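Local coordinates for O-methyltransferase family 2 (Planctopirus limnophila, PDB 5I2H), which probably transfers methyl groups from S-adenosyl-L-methionine to hydroxyl groups of small acceptor molecules, and binds the flavone apigenin, at the interface of chains A and B. Numbering follows the deposited sequence. Chains: chain A/B, O-methyltransferase family 2.

Contact 1: the interface of chains A and B. Residues chain A 21, 24-25, 165, 168, 317; chain B 109-110, 113.
B:Tyr109, on helix 107-110, inserts its side chain among residues of chain A in this dimer of the class II O-methyltransferase family, whose members commonly pair through an N-terminal dimerisation domain. A:Phe21 meets it edge-to-face: CE1 of the phenylalanine points at one face of the tyrosine ring, 3.4 Å from CD1, with the two planes 83° apart. An aromatic pair suits this place because the C-H edge of one ring rests on the pi cloud of the other. The side chain of B:Tyr109 swings away from its own backbone N (chi1 -168°), which carries the phenol oxygen to A:Arg25. That guanidinium grips OH end-on through hydrogen bonds of 3.0 Å from NH2 and 3.3 Å from NH1. Arginine suits the place because both terminal nitrogens can donate, in plane, to one phenol oxygen while a flat face stays available to A:Tyr317. The tyrosine ring of B:Tyr109 stands steeply to the guanidinium plane, at 78°. Within chain A, CD1 of A:Tyr317 lies 3.3 Å above the centre of the arginine group, whose N-H edge is turned to the phenol of B:Tyr109. A:Arg168 NH1 in turn donates a hydrogen bond to A:Tyr317 OH, a second-shell support. CD2 of A:Leu165 packs against B:Tyr109 CE2. The ring of A:Phe24 receives B:Ile110 CD1 over one face, 3.9 Å from its centroid; CZ at the rim of A:Phe24 touches B:Ala113 CB at 3.7 Å.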
loop_
_atom_site.group_PDB
_atom_site.type_symbol
_atom_site.label_atom_id
_atom_site.label_comp_id
_atom_site.label_asym_id
_atom_site.label_seq_id
_atom_site.Cartn_x
_atom_site.Cartn_y
_atom_site.Cartn_z
ATOM N N PHE A 21 9.394 2.281 4.695
ATOM C CA PHE A 21 9.438 0.936 4.111
ATOM C C PHE A 21 8.041 0.340 4.054
ATOM O O PHE A 21 7.664 -0.301 3.066
ATOM C CB PHE A 21 10.361 0.011 4.939
ATOM C CG PHE A 21 11.829 0.238 4.692
ATOM C CD1 PHE A 21 12.415 -0.128 3.470
ATOM C CD2 PHE A 21 12.636 0.756 5.657
ATOM C CE1 PHE A 21 13.776 0.077 3.228
ATOM C CE2 PHE A 21 14.024 0.961 5.410
ATOM C CZ PHE A 21 14.576 0.637 4.196
ATOM N N PHE A 24 6.043 1.819 1.328
ATOM C CA PHE A 24 6.594 1.402 0.050
ATOM C C PHE A 24 6.093 0.029 -0.397
ATOM O O PHE A 24 6.087 -0.251 -1.609
ATOM C CB PHE A 24 8.129 1.432 0.153
ATOM C CG PHE A 24 8.839 1.033 -1.107
ATOM C CD1 PHE A 24 8.766 1.824 -2.234
ATOM C CD2 PHE A 24 9.638 -0.094 -1.127
ATOM C CE1 PHE A 24 9.433 1.480 -3.398
ATOM C CE2 PHE A 24 10.329 -0.458 -2.291
ATOM C CZ PHE A 24 10.220 0.349 -3.432
ATOM N N ARG A 25 5.678 -0.847 0.542
ATOM C CA ARG A 25 5.184 -2.173 0.148
ATOM C C ARG A 25 3.736 -2.172 -0.306
ATOM O O ARG A 25 3.185 -3.262 -0.522
ATOM C CB ARG A 25 5.243 -3.181 1.282
ATOM C CG ARG A 25 6.368 -3.048 2.177
ATOM C CD ARG A 25 7.557 -3.651 1.600
ATOM N NE ARG A 25 8.653 -3.609 2.560
ATOM C CZ ARG A 25 9.913 -3.641 2.169
ATOM N NH1 ARG A 25 10.889 -3.608 3.053
ATOM N NH2 ARG A 25 10.177 -3.684 0.852
ATOM N N LEU A 165 20.398 -1.571 -1.085
ATOM C CA LEU A 165 20.197 -2.192 0.222
ATOM C C LEU A 165 21.051 -1.545 1.313
ATOM O O LEU A 165 20.713 -1.658 2.499
ATOM C CB LEU A 165 20.485 -3.693 0.153
ATOM C CG LEU A 165 19.656 -4.442 -0.913
ATOM C CD1 LEU A 165 19.770 -5.950 -0.785
ATOM C CD2 LEU A 165 18.196 -4.041 -0.940
ATOM N N ARG A 168 19.272 0.793 3.892
ATOM C CA ARG A 168 18.642 0.148 5.040
ATOM C C ARG A 168 19.681 -0.220 6.094
ATOM O O ARG A 168 19.474 0.016 7.286
ATOM C CB ARG A 168 17.837 -1.094 4.627
ATOM C CG ARG A 168 17.189 -1.779 5.866
ATOM C CD ARG A 168 16.269 -2.941 5.495
ATOM N NE ARG A 168 17.029 -3.981 4.775
ATOM C CZ ARG A 168 16.504 -4.832 3.901
ATOM N NH1 ARG A 168 15.196 -4.785 3.637
ATOM N NH2 ARG A 168 17.288 -5.726 3.293
ATOM N N TYR A 317 5.993 -7.427 2.777
ATOM C CA TYR A 317 7.408 -7.574 2.452
ATOM C C TYR A 317 7.713 -9.004 2.013
ATOM O O TYR A 317 8.505 -9.225 1.082
ATOM C CB TYR A 317 8.233 -7.154 3.669
ATOM C CG TYR A 317 9.716 -7.250 3.491
ATOM C CD1 TYR A 317 10.320 -6.924 2.287
ATOM C CD2 TYR A 317 10.515 -7.625 4.549
ATOM C CE1 TYR A 317 11.695 -6.993 2.141
ATOM C CE2 TYR A 317 11.892 -7.701 4.413
ATOM C CZ TYR A 317 12.466 -7.400 3.204
ATOM O OH TYR A 317 13.833 -7.457 3.080
ATOM N N TYR B 109 16.838 2.434 -2.215
ATOM C CA TYR B 109 15.902 1.336 -2.019
ATOM C C TYR B 109 14.546 1.662 -2.652
ATOM O O TYR B 109 13.951 0.831 -3.363
ATOM C CB TYR B 109 15.755 1.063 -0.523
ATOM C CG TYR B 109 15.044 -0.231 -0.195
ATOM C CD1 TYR B 109 13.650 -0.300 -0.172
ATOM C CD2 TYR B 109 15.765 -1.378 0.093
ATOM C CE1 TYR B 109 12.989 -1.513 0.128
ATOM C CE2 TYR B 109 15.140 -2.556 0.392
ATOM C CZ TYR B 109 13.748 -2.636 0.395
ATOM O OH TYR B 109 13.151 -3.854 0.698
ATOM N N ILE B 110 14.038 2.872 -2.408
ATOM C CA ILE B 110 12.782 3.291 -3.053
ATOM C C ILE B 110 12.902 3.245 -4.576
ATOM O O ILE B 110 11.954 2.870 -5.274
ATOM C CB ILE B 110 12.364 4.687 -2.567
ATOM C CG1 ILE B 110 12.209 4.717 -1.043
ATOM C CG2 ILE B 110 11.085 5.176 -3.302
ATOM C CD1 ILE B 110 11.195 3.791 -0.492
ATOM N N ALA B 113 11.842 0.558 -7.381
ATOM C CA ALA B 113 10.564 0.545 -8.069
ATOM C C ALA B 113 10.476 1.609 -9.159
ATOM O O ALA B 113 9.408 1.792 -9.725
ATOM C CB ALA B 113 9.423 0.718 -7.054
#

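Contact 2: the interface of chains A and B. Residues chain A 17, 21, 167-168, 171; chain B 104-106.
A:Asn171 and B:Phe104 provide the polar part of this patch of the O-methyltransferase dimer, where helix 154-179 of chain A meets the loop of chain B leading into helix 107-110. The amide nitrogen ND2 of A:Asn171 donates a hydrogen bond to the backbone carbonyl oxygen of B:Phe104, 3.0 Å away. The bond is almost straight, 177° at the hydrogen, and the oxygen lies in the plane of the asparagine amide; seen from the acceptor, however, the donor sits well above the carbonyl plane. The same ND2 donates to A:Gly167 O, one turn earlier in its own helix, at 2.8 Å. That acceptor also lies close to the amide plane, so the two bonds together fix the rotation of the amide group. CG of A:Asn171 stands beside its backbone N (chi1 -80°), which lets ND2 serve the helix carbonyl and the partner chain at once. Asparagine suits this role because one NH2 group offers two hydrogens.

Van der Waals contact flanks the amide. Its OD1 lies 3.6 Å from B:Phe104 CB, and the phenylalanine ring is turned 57° from the amide plane. On the nitrogen side, CG1 of B:Val106 approaches A:Asn171 ND2 to 3.5 Å. A:Gly167 brings its CA within 3.3 Å of B:Ser105 O; having no side chain, the glycine lets the partner's main chain come close to the helix.

The apolar contacts centre on B:Val106. CG2 meets CG2 of A:Val17 tip to tip at 3.7 Å, while CG1 lies between A:Val17, A:Phe21 and the helix, touching the CZ corner of A:Phe21 at 3.8 Å. A compact, branched valine suits this position, since its two methyls fill the place between A:Val17, A:Phe21 and the helix without a long side chain.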
loop_
_atom_site.group_PDB
_atom_site.type_symbol
_atom_site.label_atom_id
_atom_site.label_comp_id
_atom_site.label_asym_id
_atom_site.label_seq_id
_atom_site.Cartn_x
_atom_site.Cartn_y
_atom_site.Cartn_z
ATOM N N VAL A 17 13.149 5.251 10.043
ATOM C CA VAL A 17 12.757 5.141 8.641
ATOM C C VAL A 17 11.676 4.089 8.419
ATOM O O VAL A 17 11.070 4.037 7.337
ATOM C CB VAL A 17 14.012 4.809 7.798
ATOM C CG1 VAL A 17 14.498 3.380 8.109
ATOM C CG2 VAL A 17 13.739 4.990 6.277
ATOM N N PHE A 21 9.394 2.281 4.695
ATOM C CA PHE A 21 9.438 0.936 4.111
ATOM C C PHE A 21 8.041 0.340 4.054
ATOM O O PHE A 21 7.664 -0.301 3.066
ATOM C CB PHE A 21 10.361 0.011 4.939
ATOM C CG PHE A 21 11.829 0.238 4.692
ATOM C CD1 PHE A 21 12.415 -0.128 3.470
ATOM C CD2 PHE A 21 12.636 0.756 5.657
ATOM C CE1 PHE A 21 13.776 0.077 3.228
ATOM C CE2 PHE A 21 14.024 0.961 5.410
ATOM C CZ PHE A 21 14.576 0.637 4.196
ATOM N N GLY A 167 21.361 1.519 2.139
ATOM C CA GLY A 167 20.638 2.546 2.885
ATOM C C GLY A 167 19.888 1.964 4.076
ATOM O O GLY A 167 19.883 2.543 5.171
ATOM N N ARG A 168 19.272 0.793 3.892
ATOM C CA ARG A 168 18.642 0.148 5.040
ATOM C C ARG A 168 19.681 -0.220 6.094
ATOM O O ARG A 168 19.474 0.016 7.286
ATOM C CB ARG A 168 17.837 -1.094 4.627
ATOM C CG ARG A 168 17.189 -1.779 5.866
ATOM C CD ARG A 168 16.269 -2.941 5.495
ATOM N NE ARG A 168 17.029 -3.981 4.775
ATOM C CZ ARG A 168 16.504 -4.832 3.901
ATOM N NH1 ARG A 168 15.196 -4.785 3.637
ATOM N NH2 ARG A 168 17.288 -5.726 3.293
ATOM N N ASN A 171 20.725 2.495 8.385
ATOM C CA ASN A 171 19.716 2.805 9.390
ATOM C C ASN A 171 19.639 1.772 10.504
ATOM O O ASN A 171 19.242 2.123 11.617
ATOM C CB ASN A 171 18.333 2.927 8.751
ATOM C CG ASN A 171 18.131 4.283 8.104
ATOM O OD1 ASN A 171 17.703 5.238 8.778
ATOM N ND2 ASN A 171 18.488 4.405 6.806
ATOM N N PHE B 104 21.576 8.604 6.179
ATOM C CA PHE B 104 20.504 7.637 6.441
ATOM C C PHE B 104 19.481 7.568 5.313
ATOM O O PHE B 104 18.350 7.072 5.512
ATOM C CB PHE B 104 19.836 7.951 7.773
ATOM C CG PHE B 104 20.791 7.902 8.912
ATOM C CD1 PHE B 104 21.299 6.683 9.328
ATOM C CD2 PHE B 104 21.223 9.078 9.543
ATOM C CE1 PHE B 104 22.213 6.622 10.401
ATOM C CE2 PHE B 104 22.140 9.034 10.600
ATOM C CZ PHE B 104 22.631 7.807 11.032
ATOM N N SER B 105 19.869 8.004 4.112
ATOM C CA SER B 105 18.973 7.908 2.959
ATOM C C SER B 105 18.608 6.463 2.619
ATOM O O SER B 105 19.465 5.572 2.587
ATOM C CB SER B 105 19.635 8.539 1.729
ATOM O OG SER B 105 18.750 8.436 0.627
ATOM N N VAL B 106 17.353 6.252 2.244
ATOM C CA VAL B 106 16.969 5.009 1.606
ATOM C C VAL B 106 16.419 5.275 0.206
ATOM O O VAL B 106 15.631 4.500 -0.318
ATOM C CB VAL B 106 15.971 4.215 2.476
ATOM C CG1 VAL B 106 16.620 3.867 3.848
ATOM C CG2 VAL B 106 14.641 4.988 2.656
#

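The C-alpha centres of contact 1 and contact 2 lie about 9 Å apart, and the two patches share A:Phe21 and A:Arg168. On chain A both draw on helices 18-24 and 154-179; on chain B they follow one another along the chain, from the loop at 104-106 into helix 107-110 and the short 3-10 helix after it. They are therefore neighbouring parts of one continuous surface, repeated by the two-fold axis with the chains exchanged. Because A:Leu165, A:Arg168 and A:Tyr317 also line the apigenin pocket, contact 1 places the partner chain next to that site, and dimerisation may help shape it.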